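Local coordinates for putative potassium transport protein (Staphylococcus aureus 08BA02176, PDB 4XTT) that binds cyclic di-AMP through its RCK C domain, probably as the regulatory subunit of a Ktr-type potassium transporter, at residues 47-52 with 65-70. Sequence-based numbering, arbitrary orientation.
Sequences IKRGKE and IGDILI
Lys-48 and Ile-68 form an antiparallel hydrogen-bonded pair, a compact example of how two strands join through backbone and side chains together. The amide N of Lys-48 donates to Ile-68 O at 2.8 Å, and the reciprocal bond, from Ile-68 N to Lys-48 O, is longer at 3.2 Å; both are nearly straight at the hydrogen. One residue further back on strand 43-49, Ile-47 faces Leu-69 as a non-hydrogen-bonded pair, and its CA makes a CA-H...O contact with Ile-68 O.

Apolar contacts fall on both faces of the sheet. On the Ile-47 face, CG1 of Ile-47 lies 3.7 Å from CD2 of Leu-69, the two side chains running alongside each other. The CG2 branch of Ile-47, anti to its own backbone N, rests against Asp-67 CB. The side chain of Ile-47 stays about 8 Å from the bound cyclic di-AMP, although its strand supplies Asn-43 and Ile-44 to the pocket. On the Lys-48 face, the CB atoms of Lys-48 and Ile-68 meet at 3.7 Å, while CG of Lys-48 touches the CD1 tip of Ile-70 before the chain bends and carries its amine away.

Charge closes the end of the pairing. Arg-49, bent at chi2 and chi3, brings NH2 to within 2.8 Å of Asp-67 OD2 in a salt bridge, the guanidinium and carboxylate planes being 55° apart. The same OD2 accepts a hydrogen bond from Glu-64 N, which ties the carboxylate to the backbone three residues earlier.

A type II' turn from Arg-49 to Glu-52, with Gly-50 at positive phi, links strand 43-49 to strand 52-55. Strands 43-49 and 68-72 are the two inner strands of the antiparallel sheet, flanked by 52-55 and 15-21: Phe-53 packs on Lys-48 and Ile-70, and Glu-19 on Ile-68.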
ATOM      1  N   ILE A  47       5.686   1.350   7.465  1.00 28.77           N
ATOM      2  CA  ILE A  47       6.870   2.092   7.890  1.00 29.81           C
ATOM      3  C   ILE A  47       7.625   1.237   8.895  1.00 32.33           C
ATOM      4  O   ILE A  47       7.016   0.695   9.821  1.00 42.48           O
ATOM      5  CB  ILE A  47       6.509   3.458   8.543  1.00 49.72           C
ATOM      6  CG1 ILE A  47       5.841   4.391   7.531  1.00 41.72           C
ATOM      7  CG2 ILE A  47       7.744   4.137   9.113  1.00 29.84           C
ATOM      8  CD1 ILE A  47       5.489   5.764   8.096  1.00 33.88           C
ATOM      9  N   LYS A  48       8.935   1.095   8.721  1.00 41.36           N
ATOM     10  CA  LYS A  48       9.731   0.392   9.730  1.00 42.95           C
ATOM     11  C   LYS A  48      10.251   1.342  10.792  1.00 37.45           C
ATOM     12  O   LYS A  48      11.115   2.181  10.532  1.00 39.31           O
ATOM     13  CB  LYS A  48      10.919  -0.342   9.117  1.00 54.47           C
ATOM     14  CG  LYS A  48      10.582  -1.633   8.441  1.00 39.25           C
ATOM     15  CD  LYS A  48      11.772  -2.580   8.486  1.00 50.80           C
ATOM     16  CE  LYS A  48      12.098  -2.987   9.929  1.00 49.95           C
ATOM     17  NZ  LYS A  48      13.018  -4.167  10.019  1.00 48.18           N
ATOM     18  N   ARG A  49       9.713   1.204  11.996  1.00 46.27           N
ATOM     19  CA  ARG A  49      10.168   1.994  13.123  1.00 48.84           C
ATOM     20  C   ARG A  49      10.978   1.081  14.040  1.00 54.16           C
ATOM     21  O   ARG A  49      10.445   0.165  14.668  1.00 47.58           O
ATOM     22  CB  ARG A  49       8.997   2.626  13.866  1.00 51.18           C
ATOM     23  CG  ARG A  49       9.429   3.581  14.967  1.00 48.79           C
ATOM     24  CD  ARG A  49       9.136   5.016  14.579  1.00 52.50           C
ATOM     25  NE  ARG A  49       7.698   5.274  14.547  1.00 78.33           N
ATOM     26  CZ  ARG A  49       7.139   6.340  13.983  1.00 69.93           C
ATOM     27  NH1 ARG A  49       5.821   6.489  14.007  1.00 58.16           N
ATOM     28  NH2 ARG A  49       7.898   7.253  13.392  1.00 71.34           N
ATOM     29  N   GLY A  50      12.275   1.345  14.110  1.00 62.60           N
ATOM     30  CA  GLY A  50      13.204   0.453  14.764  1.00 48.80           C
ATOM     31  C   GLY A  50      13.188  -0.855  14.006  1.00 55.68           C
ATOM     32  O   GLY A  50      13.589  -0.897  12.842  1.00 62.35           O
ATOM     33  N   LYS A  51      12.687  -1.913  14.634  1.00 49.16           N
ATOM     34  CA  LYS A  51      12.592  -3.203  13.964  1.00 58.56           C
ATOM     35  C   LYS A  51      11.145  -3.664  14.012  1.00 48.91           C
ATOM     36  O   LYS A  51      10.843  -4.855  14.003  1.00 60.87           O
ATOM     37  CB  LYS A  51      13.531  -4.225  14.615  1.00 66.17           C
ATOM     38  CG  LYS A  51      15.004  -3.802  14.617  1.00 78.94           C
ATOM     39  CD  LYS A  51      15.541  -3.484  13.213  1.00 73.94           C
ATOM     40  CE  LYS A  51      15.706  -4.738  12.365  1.00 68.66           C
ATOM     41  NZ  LYS A  51      16.434  -4.465  11.091  1.00 70.38           N
ATOM     42  N   GLU A  52      10.258  -2.681  14.057  1.00 51.96           N
ATOM     43  CA  GLU A  52       8.822  -2.884  14.141  1.00 50.28           C
ATOM     44  C   GLU A  52       8.102  -2.245  12.939  1.00 46.66           C
ATOM     45  O   GLU A  52       8.530  -1.209  12.431  1.00 48.22           O
ATOM     46  CB  GLU A  52       8.326  -2.316  15.469  1.00 59.89           C
ATOM     47  CG  GLU A  52       6.832  -2.292  15.652  1.00 86.91           C
ATOM     48  CD  GLU A  52       6.432  -1.473  16.866  1.00 89.88           C
ATOM     49  OE1 GLU A  52       7.325  -0.833  17.471  1.00 87.64           O
ATOM     50  OE2 GLU A  52       5.231  -1.457  17.206  1.00 88.67           O
ATOM     51  N   ILE A  65      13.401  10.411  12.075  1.00 61.11           N
ATOM     52  CA  ILE A  65      14.672   9.991  11.513  1.00 69.92           C
ATOM     53  C   ILE A  65      14.840   8.475  11.657  1.00 67.90           C
ATOM     54  O   ILE A  65      14.567   7.896  12.711  1.00 54.36           O
ATOM     55  CB  ILE A  65      15.851  10.721  12.195  1.00 71.95           C
ATOM     56  CG1 ILE A  65      15.503  12.192  12.456  1.00 77.02           C
ATOM     57  CG2 ILE A  65      17.103  10.620  11.354  1.00 75.93           C
ATOM     58  CD1 ILE A  65      15.023  12.488  13.877  1.00 69.78           C
ATOM     59  N   GLY A  66      15.265   7.832  10.577  1.00 63.13           N
ATOM     60  CA  GLY A  66      15.492   6.401  10.592  1.00 59.69           C
ATOM     61  C   GLY A  66      14.290   5.579  10.177  1.00 58.36           C
ATOM     62  O   GLY A  66      14.397   4.358  10.027  1.00 55.48           O
ATOM     63  N   ASP A  67      13.148   6.240   9.995  1.00 56.86           N
ATOM     64  CA  ASP A  67      11.952   5.574   9.488  1.00 43.53           C
ATOM     65  C   ASP A  67      12.186   5.046   8.088  1.00 45.31           C
ATOM     66  O   ASP A  67      12.630   5.774   7.202  1.00 48.26           O
ATOM     67  CB  ASP A  67      10.751   6.520   9.485  1.00 50.32           C
ATOM     68  CG  ASP A  67      10.113   6.661  10.845  1.00 58.53           C
ATOM     69  OD1 ASP A  67      10.292   5.756  11.687  1.00 61.03           O
ATOM     70  OD2 ASP A  67       9.439   7.685  11.073  1.00 62.43           O
ATOM     71  N   ILE A  68      11.905   3.765   7.903  1.00 32.92           N
ATOM     72  CA  ILE A  68      12.054   3.136   6.606  1.00 42.47           C
ATOM     73  C   ILE A  68      10.696   2.985   5.924  1.00 39.89           C
ATOM     74  O   ILE A  68       9.858   2.198   6.365  1.00 48.44           O
ATOM     75  CB  ILE A  68      12.749   1.765   6.730  1.00 48.68           C
ATOM     76  CG1 ILE A  68      14.145   1.944   7.339  1.00 39.25           C
ATOM     77  CG2 ILE A  68      12.861   1.100   5.366  1.00 34.37           C
ATOM     78  CD1 ILE A  68      14.843   0.652   7.666  1.00 43.49           C
ATOM     79  N   LEU A  69      10.467   3.760   4.868  1.00 29.54           N
ATOM     80  CA  LEU A  69       9.217   3.644   4.129  1.00 37.67           C
ATOM     81  C   LEU A  69       9.304   2.445   3.198  1.00 27.00           C
ATOM     82  O   LEU A  69      10.247   2.321   2.417  1.00 23.12           O
ATOM     83  CB  LEU A  69       8.903   4.916   3.327  1.00 28.83           C
ATOM     84  CG  LEU A  69       8.976   6.259   4.058  1.00 34.88           C
ATOM     85  CD1 LEU A  69       8.419   7.365   3.190  1.00 23.43           C
ATOM     86  CD2 LEU A  69       8.242   6.213   5.387  1.00 52.33           C
ATOM     87  N   ILE A  70       8.322   1.557   3.285  1.00 26.53           N
ATOM     88  CA  ILE A  70       8.276   0.420   2.383  1.00 32.28           C
ATOM     89  C   ILE A  70       7.301   0.748   1.250  1.00 28.57           C
ATOM     90  O   ILE A  70       6.082   0.816   1.449  1.00 27.13           O
ATOM     91  CB  ILE A  70       7.864  -0.863   3.119  1.00 19.28           C
ATOM     92  CG1 ILE A  70       8.720  -1.040   4.373  1.00 26.64           C
ATOM     93  CG2 ILE A  70       7.995  -2.061   2.207  1.00 15.83           C
ATOM     94  CD1 ILE A  70       8.411  -2.292   5.160  1.00 23.74           C
TER